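Local coordinates for protein probable TonB-dependent receptor (Pseudomonas aeruginosa, PDB 4K3F) that probably binds methionine as the periplasmic, lipid-anchored binding component of an amino-acid uptake system, and is here loaded with selenomethionine, at residues D39-N44 and D64-A69; Q46-R51 and T72-V77; L119-K122 and K127-D130; G113-L118 and A188-D193. One frame throughout, in Å; residues are numbered along the deposited sequence. Where two conformers were deposited one is given.

In this two-lobed periplasmic binding protein two of the four contacts reach the ligand, and the other two belong to the lobes behind them. Contacts 1 and 2 share helix 42-48, with centres about 9 Å apart, and are tied together by Asn67, whose OD1 lies 2.7 Å from OG1 of Thr72, a probable hydrogen bond. In the other lobe, contacts 3 and 4 share helix 110-122, with centres about 10 Å apart; contact 3 is nested in the chain loop closed by contact 4. Contacts 1 and 4, their centres about 20 Å apart, both touch the selenomethionine, one along its side chain, the other at its carboxylate. Contacts 2 and 3 are about 33 Å apart between centres.

Contact 1 (D39-N44 and D64-A69); sequences DYVQPN and DEFNKA. With MSE (selenomethionine), chain B.
One face of the Phe66 ring carries the side chain of Asn44. ND2 stands 3.4 Å above the ring plane, displaced toward the rim, and CB of Asn44 sits 3.9 Å from the ring centroid as a CH-pi contact. Amide and ring planes are 63° apart, so this is a tilted approach and not a flat stack. Oblique to the same ring come the carbonyl oxygens of Tyr40 and Val41, while CG1 of Val41 packs against CZ of Phe66 at 4.1 Å, the two side chains crossing at about a right angle. The Tyr40 ring turns to the ligand instead: the methyl CE of selenomethionine lies 3.4 Å above its plane, over the centre. With CG of Phe66 anti to the backbone N (chi1 -164°), the ring extends from helix 60-70 toward the start of helix 42-48. There Asp39 OD2 accepts from Val41 N, an Asx turn, and from Gln42 N, an Asx motif. Outside the pair, Tyr40 OH bonds to Asn173 OD1, and Asn44 OD1 accepts from Asn55 and Gln58. Asn44 ND2 also has a hydrogen bond outside the two segments, so its place over Phe66 is a packing and, probably, a weak electrostatic contact.

Contact 2 (Q46-R51 and T72-V77); sequences QVSEKR and TDLVAV
Val47 and Ser48 belong to the last turn of helix 42-48, which a Schellman motif closes, and they pack on Leu74 and Thr72 in the chain leading into strand 75-82 of the six-stranded mixed sheet. In the motif Lys50, with positive phi, is the C-prime residue: Arg51 N bonds to Gln46 O, and Lys50 N to Val47 O. Across the contact the interaction is by van der Waals packing. CG1 of Val47, anti to its own backbone N (chi1 179°), reaches CD2 of Leu74 at 3.6 Å, the side chains crossing at a slant. Ser48 presents OG between two neighbours and also makes a weak hydrogen bond back to Asn44 O. On one of them, Thr72, it touches the methyl CG2 at 3.7 Å, whereas the Thr72 hydroxyl is bonded to Asn67. Leu74 also rests on Leu63 of helix 60-70 and on Val201 of strand 198-202, placing the contact where helices cover the sheet. Leu74 is the other neighbour: Ser48 OG lies 3.3 Å from both its CG and its CD2.

Contact 3 (L119-K122 and K127-D130); sequences LLDK and KLKD
Asp121 and Leu128 form the tight half of this contact, where a carboxylate at the end of helix 110-122 grips the backbone of the strand that follows. Leu128 N donates to Asp121 OD2 at 2.8 Å and 178°, an almost perfectly straight bond that uses the anti lone pair of the oxygen. Extending CG anti to the Asp121 backbone N (chi1 174°) carries the carboxylate across to the strand. The same OD2 also comes within 3.5 Å of CA of Lys127, and CB of Asp121 lies 4.0 Å from CD1 of Leu128, whose side chain goes on to pack against Leu117 and Leu118. The other half is looser and wetter. One water donates to Asp121 OD2 at 2.6 Å and to Leu128 O at 2.7 Å, so OD2 receives both a peptide N-H and a water hydrogen. The exposed Lys127, its chain bent near the end, adds only a weak bond from NZ to that water. NZ remains 4.8 Å from Asp121 OD2, so the two charged groups are not in contact and are linked through the water, with any direct attraction probably weak. The arrangement is that of a short helix-to-strand connection, here leading into a small two-stranded antiparallel sheet with strand 141-143.

Contact 4 (G113-L118 and A188-D193); sequences GGRALL and AIEGSD. With MSE (selenomethionine), chain B.
Arg115 and Glu190 form a side-on, two-bond salt bridge at the ligand pocket of this periplasmic binding protein fold. Arg115 NE donates to Glu190 OE2 and NH2 to OE1, each at 2.9 Å. Both bonds are close to straight and lie near the guanidinium plane, and both meet the oxygens on their syn sides, though tilted out of the carboxylate plane. The carboxylate is turned 31° from the guanidinium, so the fit is slightly twisted. The chain, extended from CG to NE, carries NH1 to the ligand: it reaches OXT of the selenomethionine at 2.8 Å, though the 133° angle is well bent, and it has a further weak bond to Asn112 OD1. All three guanidinium nitrogens are therefore engaged, and the ring of Tyr196 adds a cation-pi contact. On the glutamate, OE1 also accepts from Leu85 N, while OE2 takes a hydrogen from a water that donates to the Arg115 carbonyl as well, each bond 2.7 Å long. Glu190 is thus a second-shell residue that sets the rotation of a first-shell arginine; its negative charge would probably temper the positive charge of the arginine. The aliphatic CG of Arg115 lies 3.1 Å from Glu190 OE2.

Contact 1 (D39-N44 and D64-A69)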
loop_
_atom_site.group_PDB
_atom_site.type_symbol
_atom_site.label_atom_id
_atom_site.label_comp_id
_atom_site.label_asym_id
_atom_site.label_seq_id
_atom_site.Cartn_x
_atom_site.Cartn_y
_atom_site.Cartn_z
ATOM N N ASP A 39 -9.794 -5.480 2.161
ATOM C CA ASP A 39 -8.685 -6.411 2.284
ATOM C C ASP A 39 -7.763 -6.417 1.056
ATOM O O ASP A 39 -8.063 -5.794 0.037
ATOM C CB ASP A 39 -9.230 -7.827 2.480
ATOM C CG ASP A 39 -9.828 -8.393 1.198
ATOM O OD1 ASP A 39 -10.783 -7.784 0.643
ATOM O OD2 ASP A 39 -9.282 -9.419 0.728
ATOM N N TYR A 40 -6.657 -7.139 1.188
ATOM C CA TYR A 40 -5.628 -7.169 0.187
ATOM C C TYR A 40 -5.678 -8.406 -0.732
ATOM O O TYR A 40 -4.795 -8.601 -1.553
ATOM C CB TYR A 40 -4.280 -7.121 0.881
ATOM C CG TYR A 40 -3.775 -5.788 1.413
ATOM C CD1 TYR A 40 -4.396 -4.575 1.135
ATOM C CD2 TYR A 40 -2.612 -5.769 2.195
ATOM C CE1 TYR A 40 -3.859 -3.370 1.609
ATOM C CE2 TYR A 40 -2.067 -4.591 2.629
ATOM C CZ TYR A 40 -2.679 -3.378 2.354
ATOM O OH TYR A 40 -2.092 -2.206 2.836
ATOM N N VAL A 41 -6.733 -9.201 -0.631
ATOM C CA VAL A 41 -6.837 -10.443 -1.425
ATOM C C VAL A 41 -7.961 -10.366 -2.430
ATOM O O VAL A 41 -7.751 -10.505 -3.651
ATOM C CB VAL A 41 -6.973 -11.686 -0.504
ATOM C CG1 VAL A 41 -7.184 -12.976 -1.306
ATOM C CG2 VAL A 41 -5.729 -11.814 0.373
ATOM N N GLN A 42 -9.168 -10.091 -1.935
ATOM C CA GLN A 42 -10.345 -10.134 -2.806
ATOM C C GLN A 42 -10.291 -9.213 -4.035
ATOM O O GLN A 42 -10.814 -9.605 -5.095
ATOM C CB GLN A 42 -11.659 -9.941 -2.009
ATOM C CG GLN A 42 -11.926 -11.041 -0.954
ATOM C CD GLN A 42 -11.758 -12.477 -1.495
ATOM O OE1 GLN A 42 -11.005 -13.282 -0.939
ATOM N NE2 GLN A 42 -12.430 -12.783 -2.577
ATOM N N PRO A 43 -9.680 -8.017 -3.943
ATOM C CA PRO A 43 -9.608 -7.201 -5.181
ATOM C C PRO A 43 -8.908 -7.927 -6.341
ATOM O O PRO A 43 -9.311 -7.742 -7.512
ATOM C CB PRO A 43 -8.904 -5.891 -4.726
ATOM C CG PRO A 43 -9.208 -5.838 -3.259
ATOM C CD PRO A 43 -9.164 -7.270 -2.777
ATOM N N ASN A 44 -7.890 -8.752 -6.042
ATOM C CA ASN A 44 -7.195 -9.470 -7.068
ATOM C C ASN A 44 -8.004 -10.663 -7.532
ATOM O O ASN A 44 -8.114 -10.942 -8.718
ATOM C CB ASN A 44 -5.840 -9.909 -6.562
ATOM C CG ASN A 44 -4.791 -8.860 -6.734
ATOM O OD1 ASN A 44 -4.949 -7.939 -7.515
ATOM N ND2 ASN A 44 -3.674 -9.006 -6.006
ATOM N N ASP A 64 3.358 -9.051 -7.888
ATOM C CA ASP A 64 4.205 -10.117 -8.443
ATOM C C ASP A 64 4.160 -11.381 -7.548
ATOM O O ASP A 64 4.052 -12.554 -8.032
ATOM C CB ASP A 64 5.658 -9.639 -8.577
ATOM C CG ASP A 64 5.848 -8.546 -9.625
ATOM O OD1 ASP A 64 4.976 -8.342 -10.473
ATOM O OD2 ASP A 64 6.938 -7.886 -9.595
ATOM N N GLU A 65 4.263 -11.161 -6.229
ATOM C CA GLU A 65 4.169 -12.236 -5.266
ATOM C C GLU A 65 2.792 -12.873 -5.260
ATOM O O GLU A 65 2.667 -14.105 -5.170
ATOM C CB GLU A 65 4.524 -11.705 -3.877
ATOM C CG GLU A 65 4.408 -12.718 -2.755
ATOM C CD GLU A 65 5.236 -13.980 -2.929
ATOM O OE1 GLU A 65 6.261 -13.980 -3.655
ATOM O OE2 GLU A 65 4.886 -14.970 -2.257
ATOM N N PHE A 66 1.738 -12.033 -5.411
ATOM C CA PHE A 66 0.377 -12.565 -5.469
ATOM C C PHE A 66 0.203 -13.470 -6.701
ATOM O O PHE A 66 -0.298 -14.592 -6.602
ATOM C CB PHE A 66 -0.634 -11.409 -5.383
ATOM C CG PHE A 66 -2.036 -11.868 -5.054
ATOM C CD1 PHE A 66 -2.835 -12.430 -6.023
ATOM C CD2 PHE A 66 -2.529 -11.711 -3.778
ATOM C CE1 PHE A 66 -4.109 -12.860 -5.708
ATOM C CE2 PHE A 66 -3.813 -12.101 -3.469
ATOM C CZ PHE A 66 -4.584 -12.699 -4.435
ATOM N N ASN A 67 0.625 -13.023 -7.881
ATOM C CA ASN A 67 0.547 -13.880 -9.054
ATOM C C ASN A 67 1.337 -15.168 -8.914
ATOM O O ASN A 67 0.900 -16.239 -9.368
ATOM C CB ASN A 67 1.083 -13.132 -10.265
ATOM C CG ASN A 67 0.085 -12.119 -10.849
ATOM O OD1 ASN A 67 -1.135 -12.305 -10.869
ATOM N ND2 ASN A 67 0.630 -11.087 -11.421
ATOM N N LYS A 68 2.514 -15.073 -8.306
ATOM C CA LYS A 68 3.310 -16.267 -8.037
ATOM C C LYS A 68 2.538 -17.234 -7.118
ATOM O O LYS A 68 2.389 -18.416 -7.447
ATOM C CB LYS A 68 4.639 -15.894 -7.417
ATOM C CG LYS A 68 5.514 -17.082 -7.061
ATOM C CD LYS A 68 6.801 -16.622 -6.380
ATOM C CE LYS A 68 7.711 -17.806 -6.082
ATOM N NZ LYS A 68 7.107 -18.715 -5.079
ATOM N N ALA A 69 2.038 -16.727 -5.990
ATOM C CA ALA A 69 1.370 -17.572 -5.013
ATOM C C ALA A 69 0.087 -18.195 -5.543
ATOM O O ALA A 69 -0.213 -19.345 -5.264
ATOM C CB ALA A 69 1.088 -16.814 -3.758
HETATM N N MSE B 300 -1.648 0.916 -0.141
HETATM C CA MSE B 300 -0.741 -0.131 0.413
HETATM C C MSE B 300 0.644 0.497 0.514
HETATM O O MSE B 300 1.073 1.186 -0.417
HETATM O OXT MSE B 300 1.342 0.305 1.517
HETATM C CB MSE B 300 -0.708 -1.389 -0.471
HETATM C CG MSE B 300 0.182 -2.470 0.094
HETATM SE SE MSE B 300 0.319 -3.968 -1.169
HETATM C CE MSE B 300 -1.448 -4.628 -1.078
#

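Contact 2 (Q46-R51 and T72-V77)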
loop_
_atom_site.group_PDB
_atom_site.type_symbol
_atom_site.label_atom_id
_atom_site.label_comp_id
_atom_site.label_asym_id
_atom_site.label_seq_id
_atom_site.Cartn_x
_atom_site.Cartn_y
_atom_site.Cartn_z
ATOM N N GLN A 46 -11.202 -10.980 -7.508
ATOM C CA GLN A 46 -12.357 -10.522 -8.290
ATOM C C GLN A 46 -11.974 -10.248 -9.731
ATOM O O GLN A 46 -12.717 -10.534 -10.672
ATOM C CB GLN A 46 -12.943 -9.249 -7.692
ATOM C CG GLN A 46 -13.680 -9.507 -6.389
ATOM C CD GLN A 46 -15.134 -9.885 -6.568
ATOM O OE1 GLN A 46 -15.787 -9.466 -7.502
ATOM N NE2 GLN A 46 -15.645 -10.624 -5.646
ATOM N N VAL A 47 -10.779 -9.704 -9.930
ATOM C CA VAL A 47 -10.327 -9.421 -11.303
ATOM C C VAL A 47 -9.970 -10.708 -12.059
ATOM O O VAL A 47 -10.380 -10.910 -13.210
ATOM C CB VAL A 47 -9.186 -8.358 -11.327
ATOM C CG1 VAL A 47 -8.712 -8.095 -12.764
ATOM C CG2 VAL A 47 -9.690 -7.041 -10.775
ATOM N N SER A 48 -9.235 -11.560 -11.380
ATOM C CA SER A 48 -8.790 -12.834 -11.957
ATOM C C SER A 48 -9.955 -13.740 -12.266
ATOM O O SER A 48 -9.908 -14.437 -13.267
ATOM C CB SER A 48 -7.837 -13.534 -11.020
ATOM O OG SER A 48 -6.608 -12.842 -11.048
ATOM N N GLU A 49 -11.005 -13.674 -11.440
ATOM C CA GLU A 49 -12.252 -14.432 -11.674
ATOM C C GLU A 49 -13.198 -13.753 -12.665
ATOM O O GLU A 49 -14.339 -14.223 -12.868
ATOM C CB GLU A 49 -12.957 -14.750 -10.364
ATOM C CG GLU A 49 -12.194 -15.724 -9.513
ATOM C CD GLU A 49 -12.937 -16.156 -8.263
ATOM O OE1 GLU A 49 -14.015 -15.596 -7.919
ATOM O OE2 GLU A 49 -12.388 -17.040 -7.588
ATOM N N LYS A 50 -12.727 -12.675 -13.313
ATOM C CA LYS A 50 -13.465 -12.002 -14.372
ATOM C C LYS A 50 -14.810 -11.435 -13.834
ATOM O O LYS A 50 -15.837 -11.459 -14.534
ATOM C CB LYS A 50 -13.616 -12.948 -15.615
ATOM C CG LYS A 50 -12.337 -13.771 -15.937
ATOM C CD LYS A 50 -12.491 -14.686 -17.147
ATOM C CE LYS A 50 -11.217 -15.455 -17.525
ATOM N NZ LYS A 50 -10.013 -14.556 -17.686
ATOM N N ARG A 51 -14.793 -10.960 -12.604
ATOM C CA ARG A 51 -15.954 -10.362 -11.999
ATOM C C ARG A 51 -15.896 -8.861 -12.146
ATOM O O ARG A 51 -16.942 -8.193 -12.222
ATOM C CB ARG A 51 -16.096 -10.749 -10.538
ATOM C CG ARG A 51 -16.257 -12.247 -10.372
ATOM C CD ARG A 51 -16.385 -12.722 -8.935
ATOM N NE ARG A 51 -16.257 -14.189 -8.867
ATOM C CZ ARG A 51 -17.255 -15.065 -9.089
ATOM N NH1 ARG A 51 -18.480 -14.670 -9.354
ATOM N NH2 ARG A 51 -17.019 -16.365 -9.073
ATOM N N THR A 72 -1.785 -16.662 -10.978
ATOM C CA THR A 72 -2.580 -15.747 -11.809
ATOM C C THR A 72 -1.690 -14.889 -12.689
ATOM O O THR A 72 -0.457 -14.946 -12.626
ATOM C CB THR A 72 -3.488 -14.871 -10.922
ATOM O OG1 THR A 72 -2.732 -14.244 -9.887
ATOM C CG2 THR A 72 -4.568 -15.772 -10.277
ATOM N N ASP A 73 -2.313 -14.094 -13.540
ATOM C CA ASP A 73 -1.519 -13.332 -14.497
ATOM C C ASP A 73 -2.047 -11.930 -14.653
ATOM O O ASP A 73 -2.124 -11.380 -15.773
ATOM C CB ASP A 73 -1.336 -14.067 -15.833
ATOM C CG ASP A 73 -2.511 -13.997 -16.726
ATOM O OD1 ASP A 73 -3.641 -13.891 -16.216
ATOM O OD2 ASP A 73 -2.292 -14.056 -17.963
ATOM N N LEU A 74 -2.377 -11.305 -13.522
ATOM C CA LEU A 74 -2.768 -9.919 -13.512
ATOM C C LEU A 74 -1.574 -9.032 -13.869
ATOM O O LEU A 74 -0.434 -9.368 -13.564
ATOM C CB LEU A 74 -3.332 -9.534 -12.142
ATOM C CG LEU A 74 -4.571 -10.294 -11.713
ATOM C CD1 LEU A 74 -4.986 -9.818 -10.325
ATOM C CD2 LEU A 74 -5.710 -10.162 -12.687
ATOM N N VAL A 75 -1.853 -7.903 -14.501
ATOM C CA VAL A 75 -0.784 -7.055 -15.045
ATOM C C VAL A 75 -0.987 -5.606 -14.602
ATOM O O VAL A 75 -2.092 -5.033 -14.547
ATOM C CB VAL A 75 -0.719 -7.143 -16.609
ATOM C CG1 VAL A 75 -0.279 -8.545 -17.026
ATOM C CG2 VAL A 75 -2.060 -6.839 -17.285
ATOM N N ALA A 76 0.129 -4.956 -14.345
ATOM C CA ALA A 76 0.097 -3.562 -13.986
ATOM C C ALA A 76 -0.184 -2.683 -15.206
ATOM O O ALA A 76 0.316 -2.922 -16.271
ATOM C CB ALA A 76 1.452 -3.181 -13.393
ATOM N N VAL A 77 -0.961 -1.640 -15.020
ATOM C CA VAL A 77 -1.329 -0.693 -16.086
ATOM C C VAL A 77 -0.549 0.617 -15.954
ATOM O O VAL A 77 0.088 1.077 -16.941
ATOM C CB VAL A 77 -2.843 -0.390 -16.071
ATOM C CG1 VAL A 77 -3.195 0.590 -17.196
ATOM C CG2 VAL A 77 -3.637 -1.678 -16.209
#

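Contact 3 (L119-K122 and K127-D130)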
loop_
_atom_site.group_PDB
_atom_site.type_symbol
_atom_site.label_atom_id
_atom_site.label_comp_id
_atom_site.label_asym_id
_atom_site.label_seq_id
_atom_site.Cartn_x
_atom_site.Cartn_y
_atom_site.Cartn_z
ATOM N N LEU A 119 12.473 -0.878 6.760
ATOM C CA LEU A 119 12.300 0.390 7.482
ATOM C C LEU A 119 12.956 0.273 8.859
ATOM O O LEU A 119 13.643 1.203 9.308
ATOM C CB LEU A 119 10.804 0.767 7.622
ATOM C CG LEU A 119 10.567 2.063 8.402
ATOM C CD1 LEU A 119 11.325 3.247 7.772
ATOM C CD2 LEU A 119 9.078 2.353 8.562
ATOM N N LEU A 120 12.759 -0.850 9.556
ATOM C CA LEU A 120 13.427 -1.035 10.863
ATOM C C LEU A 120 14.956 -0.975 10.693
ATOM O O LEU A 120 15.691 -0.427 11.553
ATOM C CB LEU A 120 13.030 -2.352 11.535
ATOM C CG LEU A 120 11.561 -2.442 11.918
ATOM C CD1 LEU A 120 11.182 -3.837 12.439
ATOM C CD2 LEU A 120 11.227 -1.396 12.957
ATOM N N ASP A 121 15.451 -1.534 9.591
ATOM C CA ASP A 121 16.886 -1.487 9.307
ATOM C C ASP A 121 17.324 -0.023 9.034
ATOM O O ASP A 121 18.320 0.471 9.595
ATOM C CB ASP A 121 17.220 -2.465 8.176
ATOM C CG ASP A 121 18.690 -2.374 7.701
ATOM O OD1 ASP A 121 19.065 -1.383 7.008
ATOM O OD2 ASP A 121 19.451 -3.321 7.975
ATOM N N LYS A 122 16.561 0.680 8.204
ATOM C CA LYS A 122 16.898 2.062 7.878
ATOM C C LYS A 122 16.940 2.916 9.134
ATOM O O LYS A 122 17.826 3.750 9.282
ATOM C CB LYS A 122 15.874 2.662 6.914
ATOM C CG LYS A 122 16.396 3.910 6.230
ATOM C CD LYS A 122 15.311 4.634 5.462
ATOM C CE LYS A 122 15.935 5.680 4.550
ATOM N NZ LYS A 122 14.964 6.129 3.527
ATOM N N LYS A 127 19.469 -4.702 12.333
ATOM C CA LYS A 127 20.228 -4.718 11.100
ATOM C C LYS A 127 19.906 -6.027 10.354
ATOM O O LYS A 127 19.790 -7.090 10.968
ATOM C CB LYS A 127 21.722 -4.554 11.356
ATOM C CG LYS A 127 22.498 -4.400 10.063
ATOM C CD LYS A 127 23.900 -3.868 10.291
ATOM C CE LYS A 127 24.274 -2.928 9.168
ATOM N NZ LYS A 127 24.204 -3.609 7.858
ATOM N N LEU A 128 19.665 -5.900 9.044
ATOM C CA LEU A 128 19.480 -7.044 8.165
ATOM C C LEU A 128 20.780 -7.418 7.442
ATOM O O LEU A 128 21.662 -6.569 7.253
ATOM C CB LEU A 128 18.416 -6.718 7.121
ATOM C CG LEU A 128 16.980 -6.479 7.633
ATOM C CD1 LEU A 128 16.150 -5.906 6.504
ATOM C CD2 LEU A 128 16.358 -7.774 8.142
ATOM N N LYS A 129 20.904 -8.693 7.052
ATOM C CA LYS A 129 22.083 -9.172 6.318
ATOM C C LYS A 129 22.356 -8.330 5.076
ATOM O O LYS A 129 21.437 -7.769 4.482
ATOM C CB LYS A 129 21.924 -10.646 5.923
ATOM C CG LYS A 129 20.821 -10.917 4.911
ATOM C CD LYS A 129 20.559 -12.414 4.738
ATOM C CE LYS A 129 19.717 -12.695 3.490
ATOM N NZ LYS A 129 19.263 -14.122 3.403
ATOM N N ASP A 130 23.636 -8.231 4.738
ATOM C CA ASP A 130 24.094 -7.370 3.666
ATOM C C ASP A 130 23.478 -7.693 2.294
ATOM O O ASP A 130 23.230 -6.804 1.484
ATOM C CB ASP A 130 25.612 -7.476 3.589
ATOM C CG ASP A 130 26.192 -6.483 2.625
ATOM O OD1 ASP A 130 26.202 -5.288 2.962
ATOM O OD2 ASP A 130 26.608 -6.906 1.531
HETATM O O HOH W 1 21.346 -4.028 6.297
#

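Contact 4 (G113-L118 and A188-D193)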
loop_
_atom_site.group_PDB
_atom_site.type_symbol
_atom_site.label_atom_id
_atom_site.label_comp_id
_atom_site.label_asym_id
_atom_site.label_seq_id
_atom_site.Cartn_x
_atom_site.Cartn_y
_atom_site.Cartn_z
ATOM N N GLY A 113 5.810 -7.323 4.845
ATOM C CA GLY A 113 6.671 -7.741 5.958
ATOM C C GLY A 113 8.123 -7.346 5.670
ATOM O O GLY A 113 8.782 -6.726 6.496
ATOM N N GLY A 114 8.616 -7.657 4.470
ATOM C CA GLY A 114 9.988 -7.342 4.108
ATOM C C GLY A 114 10.245 -5.857 4.123
ATOM O O GLY A 114 11.251 -5.397 4.608
ATOM N N ARG A 115 9.294 -5.115 3.549
ATOM C CA ARG A 115 9.302 -3.668 3.548
ATOM C C ARG A 115 9.415 -3.070 4.975
ATOM O O ARG A 115 10.196 -2.152 5.215
ATOM C CB ARG A 115 8.025 -3.224 2.881
ATOM C CG ARG A 115 7.677 -1.787 2.995
ATOM C CD ARG A 115 6.312 -1.580 2.365
ATOM N NE ARG A 115 6.157 -0.195 2.071
ATOM C CZ ARG A 115 5.074 0.344 1.529
ATOM N NH1 ARG A 115 4.005 -0.411 1.275
ATOM N NH2 ARG A 115 5.063 1.628 1.293
ATOM N N ALA A 116 8.621 -3.614 5.897
ATOM C CA ALA A 116 8.652 -3.196 7.284
ATOM C C ALA A 116 10.008 -3.459 7.904
ATOM O O ALA A 116 10.555 -2.581 8.579
ATOM C CB ALA A 116 7.559 -3.913 8.072
ATOM N N LEU A 117 10.579 -4.662 7.646
ATOM C CA LEU A 117 11.900 -4.974 8.196
ATOM C C LEU A 117 12.957 -4.005 7.635
ATOM O O LEU A 117 13.883 -3.593 8.348
ATOM C CB LEU A 117 12.284 -6.412 7.891
ATOM C CG LEU A 117 11.485 -7.458 8.663
ATOM C CD1 LEU A 117 11.752 -8.856 8.107
ATOM C CD2 LEU A 117 11.848 -7.403 10.142
ATOM N N LEU A 118 12.836 -3.662 6.357
ATOM C CA LEU A 118 13.768 -2.697 5.759
ATOM C C LEU A 118 13.676 -1.308 6.393
ATOM O O LEU A 118 14.699 -0.643 6.560
ATOM C CB LEU A 118 13.564 -2.605 4.241
ATOM C CG LEU A 118 14.039 -3.843 3.470
ATOM C CD1 LEU A 118 13.700 -3.692 1.997
ATOM C CD2 LEU A 118 15.520 -4.080 3.609
ATOM N N ALA A 188 9.198 6.597 12.674
ATOM C CA ALA A 188 10.099 6.420 11.546
ATOM C C ALA A 188 9.205 6.287 10.326
ATOM O O ALA A 188 8.069 5.860 10.430
ATOM C CB ALA A 188 10.926 5.156 11.709
ATOM N N ILE A 189 9.736 6.627 9.172
ATOM C CA ILE A 189 8.961 6.550 7.961
ATOM C C ILE A 189 9.842 6.349 6.757
ATOM O O ILE A 189 10.983 6.845 6.723
ATOM C CB ILE A 189 8.132 7.833 7.766
ATOM C CG1 ILE A 189 7.078 7.620 6.691
ATOM C CG2 ILE A 189 9.030 9.023 7.441
ATOM C CD1 ILE A 189 5.926 8.548 6.844
ATOM N N GLU A 190 9.329 5.645 5.752
ATOM C CA GLU A 190 10.050 5.503 4.487
ATOM C C GLU A 190 10.243 6.851 3.787
ATOM O O GLU A 190 9.450 7.788 3.980
ATOM C CB GLU A 190 9.264 4.650 3.523
ATOM C CG GLU A 190 9.141 3.205 3.937
ATOM C CD GLU A 190 8.324 2.402 2.977
ATOM O OE1 GLU A 190 7.352 2.972 2.399
ATOM O OE2 GLU A 190 8.633 1.184 2.813
ATOM N N GLY A 191 11.236 6.920 2.917
ATOM C CA GLY A 191 11.251 7.952 1.855
ATOM C C GLY A 191 10.207 7.632 0.781
ATOM O O GLY A 191 9.641 6.524 0.749
ATOM N N SER A 192 9.942 8.566 -0.133
ATOM C CA SER A 192 8.949 8.280 -1.179
ATOM C C SER A 192 9.534 7.712 -2.467
ATOM O O SER A 192 8.776 7.289 -3.329
ATOM C CB SER A 192 8.153 9.525 -1.500
ATOM O OG SER A 192 9.046 10.543 -1.926
ATOM N N ASP A 193 10.859 7.729 -2.619
ATOM C CA ASP A 193 11.500 7.065 -3.760
ATOM C C ASP A 193 11.766 5.605 -3.444
ATOM O O ASP A 193 12.828 5.237 -2.962
ATOM C CB ASP A 193 12.800 7.772 -4.145
ATOM C CG ASP A 193 12.597 8.780 -5.253
ATOM O OD1 ASP A 193 11.531 9.444 -5.273
ATOM O OD2 ASP A 193 13.498 8.899 -6.111
HETATM N N MSE B 300 -1.648 0.916 -0.141
HETATM C CA MSE B 300 -0.741 -0.131 0.413
HETATM C C MSE B 300 0.644 0.497 0.514
HETATM O O MSE B 300 1.073 1.186 -0.417
HETATM O OXT MSE B 300 1.342 0.305 1.517
HETATM C CB MSE B 300 -0.708 -1.389 -0.471
HETATM C CG MSE B 300 0.182 -2.470 0.094
HETATM SE SE MSE B 300 0.319 -3.968 -1.169
HETATM C CE MSE B 300 -1.448 -4.628 -1.078
HETATM O O HOH W 2 10.875 -0.054 3.601
#